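Local atomic coordinates of sugar phosphate isomerase/epimerase (Parabacteroides distasonis, PDB entry 3L23), a protein that binds a magnesium ion and probably works as an isomerase or epimerase of sugar-type substrates, built as a xylose isomerase-like TIM barrel. Residues C122-Q127 against K210-M215; S78-V83 against E108-T113; R36-M41 against T284-V289. One frame throughout, in Å; residues are numbered along the deposited sequence.

Contact 1: residues C122-Q127 against K210-M215; sequences CKYLIQ and KVYFEM. With EDO (1,2-ethanediol), chain G.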
loop_
_atom_site.group_PDB
_atom_site.type_symbol
_atom_site.label_atom_id
_atom_site.label_comp_id
_atom_site.label_asym_id
_atom_site.label_seq_id
_atom_site.Cartn_x
_atom_site.Cartn_y
_atom_site.Cartn_z
ATOM N N CYS A 122 9.525 1.377 -11.393
ATOM C CA CYS A 122 8.476 0.965 -10.519
ATOM C C CYS A 122 7.114 1.165 -11.206
ATOM O O CYS A 122 6.813 2.262 -11.736
ATOM C CB CYS A 122 8.669 1.764 -9.234
ATOM S SG CYS A 122 7.900 1.121 -7.895
ATOM N N LYS A 123 6.306 0.115 -11.272
ATOM C CA LYS A 123 5.008 0.192 -11.964
ATOM C C LYS A 123 3.938 1.003 -11.221
ATOM O O LYS A 123 3.160 1.748 -11.863
ATOM C CB LYS A 123 4.501 -1.221 -12.279
ATOM C CG LYS A 123 3.081 -1.244 -12.806
ATOM C CD LYS A 123 2.680 -2.578 -13.327
ATOM C CE LYS A 123 1.303 -2.490 -13.969
ATOM N NZ LYS A 123 0.955 -3.723 -14.727
ATOM N N TYR A 124 3.859 0.786 -9.900
ATOM C CA TYR A 124 2.924 1.472 -9.021
ATOM C C TYR A 124 3.629 2.368 -8.005
ATOM O O TYR A 124 4.636 1.970 -7.435
ATOM C CB TYR A 124 2.103 0.457 -8.246
ATOM C CG TYR A 124 1.390 -0.601 -9.073
ATOM C CD1 TYR A 124 0.200 -0.325 -9.683
ATOM C CD2 TYR A 124 1.900 -1.887 -9.170
ATOM C CE1 TYR A 124 -0.484 -1.280 -10.392
ATOM C CE2 TYR A 124 1.237 -2.866 -9.895
ATOM C CZ TYR A 124 0.040 -2.559 -10.493
ATOM O OH TYR A 124 -0.617 -3.522 -11.222
ATOM N N LEU A 125 3.041 3.543 -7.775
ATOM C CA LEU A 125 3.451 4.491 -6.729
ATOM C C LEU A 125 2.190 4.761 -5.908
ATOM O O LEU A 125 1.173 5.225 -6.446
ATOM C CB LEU A 125 4.008 5.770 -7.354
ATOM C CG LEU A 125 4.680 6.738 -6.386
ATOM C CD1 LEU A 125 5.815 6.096 -5.609
ATOM C CD2 LEU A 125 5.153 8.018 -7.129
ATOM N N ILE A 126 2.258 4.453 -4.610
ATOM C CA ILE A 126 1.063 4.349 -3.755
ATOM C C ILE A 126 1.251 5.095 -2.429
ATOM O O ILE A 126 2.287 4.981 -1.788
ATOM C CB ILE A 126 0.723 2.869 -3.475
ATOM C CG1 ILE A 126 0.341 2.140 -4.772
ATOM C CG2 ILE A 126 -0.386 2.728 -2.424
ATOM C CD1 ILE A 126 0.182 0.612 -4.743
ATOM N N GLN A 127 0.251 5.897 -2.061
ATOM C CA GLN A 127 0.167 6.569 -0.754
ATOM C C GLN A 127 -0.611 5.659 0.194
ATOM O O GLN A 127 -1.753 5.304 -0.109
ATOM C CB GLN A 127 -0.541 7.905 -0.858
ATOM C CG GLN A 127 -0.691 8.554 0.494
ATOM C CD GLN A 127 -1.197 9.946 0.381
ATOM O OE1 GLN A 127 -0.918 10.636 -0.617
ATOM N NE2 GLN A 127 -1.937 10.400 1.403
ATOM N N LYS A 210 -7.600 8.327 -13.256
ATOM C CA LYS A 210 -6.423 8.904 -12.587
ATOM C C LYS A 210 -5.969 8.222 -11.271
ATOM O O LYS A 210 -4.759 8.185 -10.981
ATOM C CB LYS A 210 -6.705 10.345 -12.253
ATOM C CG LYS A 210 -7.018 11.191 -13.440
ATOM C CD LYS A 210 -7.254 12.648 -13.051
ATOM C CE LYS A 210 -7.751 13.455 -14.240
ATOM N NZ LYS A 210 -6.737 14.172 -14.925
ATOM N N VAL A 211 -6.937 7.726 -10.489
ATOM C CA VAL A 211 -6.700 7.170 -9.133
ATOM C C VAL A 211 -7.216 5.752 -9.070
ATOM O O VAL A 211 -8.320 5.482 -9.539
ATOM C CB VAL A 211 -7.442 8.014 -8.089
ATOM C CG1 VAL A 211 -7.450 7.378 -6.686
ATOM C CG2 VAL A 211 -6.894 9.481 -8.080
ATOM N N TYR A 212 -6.405 4.863 -8.497
ATOM C CA TYR A 212 -6.816 3.476 -8.270
ATOM C C TYR A 212 -6.495 3.159 -6.825
ATOM O O TYR A 212 -5.784 3.906 -6.126
ATOM C CB TYR A 212 -6.093 2.482 -9.211
ATOM C CG TYR A 212 -4.606 2.454 -8.956
ATOM C CD1 TYR A 212 -3.761 3.381 -9.561
ATOM C CD2 TYR A 212 -4.030 1.498 -8.116
ATOM C CE1 TYR A 212 -2.387 3.383 -9.285
ATOM C CE2 TYR A 212 -2.687 1.508 -7.819
ATOM C CZ TYR A 212 -1.863 2.444 -8.415
ATOM O OH TYR A 212 -0.516 2.450 -8.092
ATOM N N PHE A 213 -6.995 2.019 -6.387
ATOM C CA PHE A 213 -6.887 1.597 -5.018
ATOM C C PHE A 213 -6.139 0.268 -4.848
ATOM O O PHE A 213 -6.306 -0.681 -5.649
ATOM C CB PHE A 213 -8.306 1.523 -4.388
ATOM C CG PHE A 213 -8.962 2.882 -4.267
ATOM C CD1 PHE A 213 -9.594 3.463 -5.308
ATOM C CD2 PHE A 213 -8.832 3.619 -3.100
ATOM C CE1 PHE A 213 -10.113 4.751 -5.219
ATOM C CE2 PHE A 213 -9.352 4.918 -2.989
ATOM C CZ PHE A 213 -9.985 5.475 -4.034
ATOM N N GLU A 214 -5.280 0.231 -3.827
ATOM C CA GLU A 214 -4.639 -1.005 -3.392
ATOM C C GLU A 214 -5.381 -1.349 -2.123
ATOM O O GLU A 214 -5.089 -0.759 -1.084
ATOM C CB GLU A 214 -3.147 -0.805 -3.105
ATOM C CG GLU A 214 -2.418 -2.028 -2.561
ATOM C CD GLU A 214 -0.989 -1.766 -2.291
ATOM O OE1 GLU A 214 -0.691 -0.879 -1.478
ATOM O OE2 GLU A 214 -0.129 -2.430 -2.895
HETATM N N MSE A 215 -6.293 -2.323 -2.184
HETATM C CA MSE A 215 -7.128 -2.624 -1.021
HETATM C C MSE A 215 -6.366 -3.563 -0.084
HETATM O O MSE A 215 -5.904 -4.638 -0.495
HETATM C CB MSE A 215 -8.454 -3.264 -1.422
HETATM C CG MSE A 215 -9.231 -3.825 -0.230
HETATM SE SE MSE A 215 -11.092 -4.055 -0.596
HETATM C CE MSE A 215 -11.664 -2.298 -0.207
HETATM C C1 EDO G . -6.879 17.125 -11.978
HETATM O O1 EDO G . -6.649 17.251 -13.385
HETATM C C2 EDO G . -8.346 16.835 -11.756
HETATM O O2 EDO G . -8.758 15.693 -12.514
HETATM O O HOH W 1 0.895 4.298 -9.501
#
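Tyr212 holds CG between its backbone N and its carbonyl carbon (chi1 64°), and Tyr124 carries CG beside its own backbone N; from these starting directions the two rings meet inside the barrel. Strands 124-127 and 211-216 are not neighbours in the sheet, since 162-165 pairs with both, and their short axes run 8.4 Å apart at 75°. The contact is therefore made by side chains reaching across the interior of the TIM barrel. Tyr212 brings its hydroxyl to the edge of the Tyr124 ring, near its plane, with OH 3.3 Å from Tyr124 CD1. The ring planes stand at 57°, neither stacked nor edge-to-face, and the two side chains cross at about a right angle. The same hydroxyl lies against the aliphatic side of Ile126, with Tyr212 OH 3.4 Å from Ile126 CG1. The hydroxyl donates to water 1, which sits at the edge of the Tyr212 ring, in plane, at 2.7 Å from Tyr212 OH. Water 1 also accepts from Leu125 N at 2.9 Å and so joins the segments by polar means. The Tyr124 hydroxyl turns to another partner, Asp271.

Two residues further along strand 211-216, Ile126 CD1 packs across the carboxylate of Glu214, 3.6 Å from Glu214 OE2, while Ile126 CG2 lies 3.7 Å from Glu214 OE1. OE1 is hydrogen-bonded to His79, whereas OE2 lies close to the carboxylate of Glu47. The Glu214 side chain also borders the magnesium ligands His165 and His242, about 6 Å from the metal itself. Ile126 thus supplies an apolar flank and His79 fixes one carboxylate oxygen, an arrangement consistent with a second-shell place for Glu214 beside the magnesium site.

Contact 2: residues S78-V83 against E108-T113; sequences SHVNPV and EYWKAT. With EDO (1,2-ethanediol), chain E.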
loop_
_atom_site.group_PDB
_atom_site.type_symbol
_atom_site.label_atom_id
_atom_site.label_comp_id
_atom_site.label_asym_id
_atom_site.label_seq_id
_atom_site.Cartn_x
_atom_site.Cartn_y
_atom_site.Cartn_z
ATOM N N SER A 78 5.790 0.793 -4.718
ATOM C CA SER A 78 6.400 1.531 -3.610
ATOM C C SER A 78 5.367 2.349 -2.840
ATOM O O SER A 78 4.537 3.010 -3.452
ATOM C CB SER A 78 7.511 2.453 -4.132
ATOM O OG SER A 78 8.179 3.188 -3.114
ATOM N N HIS A 79 5.488 2.316 -1.505
ATOM C CA HIS A 79 4.695 3.083 -0.562
ATOM C C HIS A 79 5.423 4.322 -0.154
ATOM O O HIS A 79 6.504 4.262 0.388
ATOM C CB HIS A 79 4.398 2.295 0.711
ATOM C CG HIS A 79 3.200 1.437 0.605
ATOM N ND1 HIS A 79 2.529 0.960 1.711
ATOM C CD2 HIS A 79 2.531 0.981 -0.473
ATOM C CE1 HIS A 79 1.498 0.242 1.309
ATOM N NE2 HIS A 79 1.478 0.232 -0.008
ATOM N N VAL A 80 4.807 5.471 -0.389
ATOM C CA VAL A 80 5.419 6.720 -0.050
ATOM C C VAL A 80 4.364 7.669 0.520
ATOM O O VAL A 80 3.196 7.595 0.155
ATOM C CB VAL A 80 6.076 7.384 -1.282
ATOM C CG1 VAL A 80 7.203 6.481 -1.844
ATOM C CG2 VAL A 80 5.012 7.707 -2.356
ATOM N N ASN A 81 4.771 8.553 1.411
ATOM C CA ASN A 81 3.852 9.538 1.966
ATOM C C ASN A 81 4.408 10.957 1.821
ATOM O O ASN A 81 5.576 11.171 2.167
ATOM C CB ASN A 81 3.658 9.286 3.464
ATOM C CG ASN A 81 2.777 8.115 3.761
ATOM O OD1 ASN A 81 1.566 8.057 3.386
ATOM N ND2 ASN A 81 3.381 7.142 4.431
ATOM N N PRO A 82 3.607 11.918 1.322
ATOM C CA PRO A 82 4.076 13.306 1.253
ATOM C C PRO A 82 4.653 13.886 2.535
ATOM O O PRO A 82 4.062 13.765 3.626
ATOM C CB PRO A 82 2.812 14.085 0.851
ATOM C CG PRO A 82 2.041 13.097 0.053
ATOM C CD PRO A 82 2.280 11.776 0.687
ATOM N N VAL A 83 5.817 14.504 2.376
ATOM C CA VAL A 83 6.503 15.178 3.467
ATOM C C VAL A 83 7.001 16.519 2.992
ATOM O O VAL A 83 7.210 16.733 1.797
ATOM C CB VAL A 83 7.742 14.387 4.008
ATOM C CG1 VAL A 83 7.337 13.094 4.740
ATOM C CG2 VAL A 83 8.740 14.117 2.892
ATOM N N GLU A 108 5.071 19.269 -5.322
ATOM C CA GLU A 108 6.538 19.239 -5.376
ATOM C C GLU A 108 7.084 17.883 -4.918
ATOM O O GLU A 108 8.020 17.329 -5.513
ATOM C CB GLU A 108 7.092 20.393 -4.531
ATOM C CG GLU A 108 8.610 20.431 -4.334
ATOM C CD GLU A 108 9.090 21.689 -3.592
ATOM O OE1 GLU A 108 8.315 22.653 -3.420
ATOM O OE2 GLU A 108 10.272 21.716 -3.189
ATOM N N TYR A 109 6.491 17.341 -3.855
ATOM C CA TYR A 109 6.839 16.024 -3.376
ATOM C C TYR A 109 6.557 14.989 -4.439
ATOM O O TYR A 109 7.400 14.142 -4.719
ATOM C CB TYR A 109 6.036 15.650 -2.122
ATOM C CG TYR A 109 6.335 14.257 -1.669
ATOM C CD1 TYR A 109 7.413 13.995 -0.831
ATOM C CD2 TYR A 109 5.575 13.196 -2.105
ATOM C CE1 TYR A 109 7.732 12.724 -0.468
ATOM C CE2 TYR A 109 5.884 11.951 -1.731
ATOM C CZ TYR A 109 6.940 11.714 -0.898
ATOM O OH TYR A 109 7.223 10.393 -0.584
ATOM N N TRP A 110 5.364 15.026 -5.017
ATOM C CA TRP A 110 5.000 13.997 -5.988
ATOM C C TRP A 110 5.903 14.054 -7.235
ATOM O O TRP A 110 6.297 13.011 -7.749
ATOM C CB TRP A 110 3.507 14.057 -6.369
ATOM C CG TRP A 110 2.655 13.491 -5.276
ATOM C CD1 TRP A 110 1.709 14.131 -4.579
ATOM C CD2 TRP A 110 2.717 12.150 -4.750
ATOM N NE1 TRP A 110 1.161 13.304 -3.633
ATOM C CE2 TRP A 110 1.760 12.069 -3.718
ATOM C CE3 TRP A 110 3.487 11.018 -5.059
ATOM C CZ2 TRP A 110 1.537 10.894 -3.008
ATOM C CZ3 TRP A 110 3.294 9.871 -4.350
ATOM C CH2 TRP A 110 2.319 9.812 -3.327
ATOM N N LYS A 111 6.215 15.251 -7.706
ATOM C CA LYS A 111 7.097 15.386 -8.876
ATOM C C LYS A 111 8.467 14.711 -8.632
ATOM O O LYS A 111 8.887 13.860 -9.417
ATOM C CB LYS A 111 7.290 16.849 -9.275
ATOM C CG LYS A 111 8.202 16.997 -10.492
ATOM C CD LYS A 111 8.129 18.357 -11.103
ATOM C CE LYS A 111 9.075 18.479 -12.337
ATOM N NZ LYS A 111 9.141 19.856 -12.747
ATOM N N ALA A 112 9.122 15.077 -7.537
ATOM C CA ALA A 112 10.451 14.525 -7.197
ATOM C C ALA A 112 10.397 13.030 -6.935
ATOM O O ALA A 112 11.258 12.282 -7.387
ATOM C CB ALA A 112 10.994 15.233 -5.997
ATOM N N THR A 113 9.395 12.587 -6.186
ATOM C CA THR A 113 9.237 11.178 -5.859
ATOM C C THR A 113 8.907 10.323 -7.092
ATOM O O THR A 113 9.494 9.248 -7.277
ATOM C CB THR A 113 8.162 11.056 -4.769
ATOM O OG1 THR A 113 8.597 11.867 -3.663
ATOM C CG2 THR A 113 7.929 9.586 -4.330
HETATM C C1 EDO E . 11.219 13.455 -1.362
HETATM O O1 EDO E . 11.260 13.190 -2.757
HETATM C C2 EDO E . 11.325 12.113 -0.671
HETATM O O2 EDO E . 11.847 12.229 0.649
#
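Tyr109 O is gripped twice by Thr113, from OG1 at 2.8 Å and from the backbone N at 2.9 Å, in a helix that packs on the segment following strand 74-79. The setting is the beta-alpha-beta crossover of the TIM barrel, in which helix 103-119 links the parallel neighbours 74-79 and 124-127. The hydroxyl donor stands 37° out of the carbonyl plane of Tyr109, a position above the plane, and this bond fixes the rotation of the Thr113 side chain.

Tyr109 has CG anti to its backbone N (chi1 177°), and its ring is sandwiched. Over one face sits Pro82 CA, 3.6 Å from the ring centroid and 9° off the normal, which is good evidence for a CH-pi contact; over the opposite face lies Thr113 OG1. Val83 adds its backbone N on the Pro82 side, while its CG2 meets the ring at Tyr109 CE1. At the far end of the ring Tyr109 OH touches Val80 CB at 3.3 Å.

Trp110 extends the apolar patch inward and has Tyr109 CD2 over the centre of one indole face. Val80 CG2 comes within 3.4 Å of Trp110 CZ3, and Pro82 CG lies 3.8 Å from Trp110 NE1, both approaching obliquely. Val80 also meets Thr113 tip to tip, methyl against methyl. Ala149, Val152 and Ile153 of helix 136-155 also touch Trp110, and Gln127 of strand 124-127 touches both Pro82 and Trp110. The result is an apolar seam joining the connection after strand 74-79 to its covering helix. A 1,2-ethanediol, probably from the crystallisation liquor, donates from O1 to Thr113 OG1 at 3.1 Å.

Contact 3: residues R36-M41 against T284-V289; sequences RKVKDM and TQFAGV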
loop_
_atom_site.group_PDB
_atom_site.type_symbol
_atom_site.label_atom_id
_atom_site.label_comp_id
_atom_site.label_asym_id
_atom_site.label_seq_id
_atom_site.Cartn_x
_atom_site.Cartn_y
_atom_site.Cartn_z
ATOM N N ARG A 36 18.500 -12.218 -0.922
ATOM C CA ARG A 36 18.550 -13.623 -1.360
ATOM C C ARG A 36 17.641 -14.524 -0.528
ATOM O O ARG A 36 16.973 -15.431 -1.081
ATOM C CB ARG A 36 19.974 -14.166 -1.366
ATOM C CG ARG A 36 20.847 -13.538 -2.440
ATOM C CD ARG A 36 22.123 -14.322 -2.679
ATOM N NE ARG A 36 23.023 -14.414 -1.523
ATOM C CZ ARG A 36 23.962 -13.515 -1.205
ATOM N NH1 ARG A 36 24.182 -12.427 -1.924
ATOM N NH2 ARG A 36 24.715 -13.735 -0.148
ATOM N N LYS A 37 17.592 -14.277 0.780
ATOM C CA LYS A 37 16.686 -15.041 1.674
ATOM C C LYS A 37 15.228 -14.804 1.307
ATOM O O LYS A 37 14.413 -15.719 1.353
ATOM C CB LYS A 37 16.953 -14.743 3.160
ATOM C CG LYS A 37 16.100 -15.602 4.169
ATOM C CD LYS A 37 16.681 -15.662 5.633
ATOM C CE LYS A 37 15.866 -16.647 6.558
ATOM N NZ LYS A 37 16.619 -17.031 7.867
ATOM N N VAL A 38 14.882 -13.572 0.936
ATOM C CA VAL A 38 13.537 -13.244 0.462
ATOM C C VAL A 38 13.171 -14.095 -0.775
ATOM O O VAL A 38 12.114 -14.720 -0.813
ATOM C CB VAL A 38 13.388 -11.741 0.156
ATOM C CG1 VAL A 38 12.094 -11.459 -0.580
ATOM C CG2 VAL A 38 13.457 -10.949 1.479
ATOM N N LYS A 39 14.082 -14.146 -1.734
ATOM C CA LYS A 39 13.905 -14.991 -2.903
ATOM C C LYS A 39 13.758 -16.455 -2.494
ATOM O O LYS A 39 12.855 -17.140 -2.961
ATOM C CB LYS A 39 15.079 -14.861 -3.883
ATOM C CG LYS A 39 14.909 -15.710 -5.147
ATOM C CD LYS A 39 13.863 -15.148 -6.105
ATOM C CE LYS A 39 13.828 -16.017 -7.379
ATOM N NZ LYS A 39 13.100 -15.322 -8.465
ATOM N N ASP A 40 14.624 -16.935 -1.606
ATOM C CA ASP A 40 14.603 -18.349 -1.203
ATOM C C ASP A 40 13.322 -18.744 -0.480
ATOM O O ASP A 40 12.935 -19.914 -0.529
ATOM C CB ASP A 40 15.826 -18.690 -0.340
ATOM C CG ASP A 40 17.139 -18.664 -1.124
ATOM O OD1 ASP A 40 17.118 -18.732 -2.381
ATOM O OD2 ASP A 40 18.222 -18.620 -0.472
HETATM N N MSE A 41 12.693 -17.795 0.199
HETATM C CA MSE A 41 11.394 -18.029 0.855
HETATM C C MSE A 41 10.229 -18.144 -0.144
HETATM O O MSE A 41 9.125 -18.539 0.253
HETATM C CB MSE A 41 11.095 -16.914 1.894
HETATM C CG MSE A 41 12.021 -16.935 3.085
HETATM SE SE MSE A 41 11.409 -15.706 4.451
HETATM C CE MSE A 41 11.842 -14.027 3.619
ATOM N N THR A 284 10.776 -13.776 15.013
ATOM C CA THR A 284 11.262 -12.777 14.054
ATOM C C THR A 284 10.300 -12.553 12.902
ATOM O O THR A 284 9.455 -13.383 12.601
ATOM C CB THR A 284 12.620 -13.182 13.431
ATOM O OG1 THR A 284 12.473 -14.357 12.595
ATOM C CG2 THR A 284 13.666 -13.359 14.536
ATOM N N GLN A 285 10.422 -11.404 12.249
ATOM C CA GLN A 285 9.646 -11.133 11.048
ATOM C C GLN A 285 10.015 -12.087 9.908
ATOM O O GLN A 285 9.141 -12.540 9.159
ATOM C CB GLN A 285 9.839 -9.689 10.583
ATOM C CG GLN A 285 9.413 -8.597 11.580
ATOM C CD GLN A 285 7.988 -8.778 12.052
ATOM O OE1 GLN A 285 7.788 -9.065 13.217
ATOM N NE2 GLN A 285 7.008 -8.582 11.171
ATOM N N PHE A 286 11.309 -12.421 9.767
ATOM C CA PHE A 286 11.708 -13.364 8.700
ATOM C C PHE A 286 10.993 -14.714 8.882
ATOM O O PHE A 286 10.563 -15.309 7.902
ATOM C CB PHE A 286 13.222 -13.547 8.585
ATOM C CG PHE A 286 13.867 -12.678 7.520
ATOM C CD1 PHE A 286 13.976 -13.127 6.199
ATOM C CD2 PHE A 286 14.394 -11.436 7.841
ATOM C CE1 PHE A 286 14.587 -12.335 5.227
ATOM C CE2 PHE A 286 14.999 -10.649 6.862
ATOM C CZ PHE A 286 15.090 -11.131 5.547
ATOM N N ALA A 287 10.887 -15.179 10.127
ATOM C CA ALA A 287 10.237 -16.453 10.427
ATOM C C ALA A 287 8.753 -16.383 10.034
ATOM O O ALA A 287 8.230 -17.276 9.376
ATOM C CB ALA A 287 10.449 -16.842 11.919
ATOM N N GLY A 288 8.062 -15.323 10.427
ATOM C CA GLY A 288 6.654 -15.186 10.093
ATOM C C GLY A 288 6.422 -15.005 8.607
ATOM O O GLY A 288 5.462 -15.535 8.061
ATOM N N VAL A 289 7.267 -14.217 7.939
ATOM C CA VAL A 289 7.179 -14.034 6.488
ATOM C C VAL A 289 7.349 -15.366 5.713
ATOM O O VAL A 289 6.653 -15.625 4.715
ATOM C CB VAL A 289 8.165 -12.927 6.015
ATOM C CG1 VAL A 289 8.349 -12.943 4.488
ATOM C CG2 VAL A 289 7.654 -11.546 6.496
#
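The first and last helices of the TIM barrel, 31-40 and 285-298, meet here through their side chains and bring the two ends of the barrel sequence together, with a Met-aromatic contact between Met41 and Phe286 at the centre. Met41, present as selenomethionine, has its SE 5.3 Å from the centroid of the Phe286 ring and 73° off the ring normal, an oblique approach. Its terminal methyl comes closer: CE is 3.5 Å from Phe286 CD1. The chain bend at chi3 (-72°) places that CE, which reaches Val289 as well, at 3.8 Å from Val289 CG1. One methyl thus touches two residues a single helical turn apart.

Lys37 approaches the same side of the ring obliquely with its aliphatic part, CD standing 3.8 Å from Phe286 CD1, and its chain is extended beyond CG. Val38 CG2 is a looser neighbour, 4.2 Å from Phe286 CE1. Lys37, Val38 and Met41 all meet the ring at CD1 or CE1, and the Met41 and Val38 side chains cross that of Phe286 at about a right angle. Replacing Phe286 by an alanine would probably leave the Met41 methyl with Val289 but without its aromatic partner, and open a gap beside the Lys37 chain.

Towards the barrel, Leu17 of strand 16-18 is touched by both Val38 and Val289, so the helix pair rests on the first strand. The start of helix 285-298 is also secured by Glu25, which accepts from the backbone N of Gln285 and of Phe286. Thr284 is the N-cap of that helix: its OG1 accepts from Ala287 N at 3.0 Å, with an N-H...O angle of 154°.

How the contacts relate
From the N terminus, segment 36-41 comes first and waits until 284-289 to close contact 3, so its loop takes in nearly the whole barrel. Inside it, contact 2 (78-83 with 108-113) closes before contact 1 (122-127 with 210-215) opens. These two are in series, both nested in contact 3, and none cross. Contacts 1 and 2 meet along neighbouring strands 74-79 and 124-127, and just past the first of them Val80 N lies 2.9 Å from Ile126 O, a probable hydrogen bond. Contact 1 joins two non-adjacent strands across the barrel interior, contact 2 the end of strand 74-79 to helix 103-119. Contact 3, about 14 Å from contact 2 at the nearest atoms, separately joins the first and last helices.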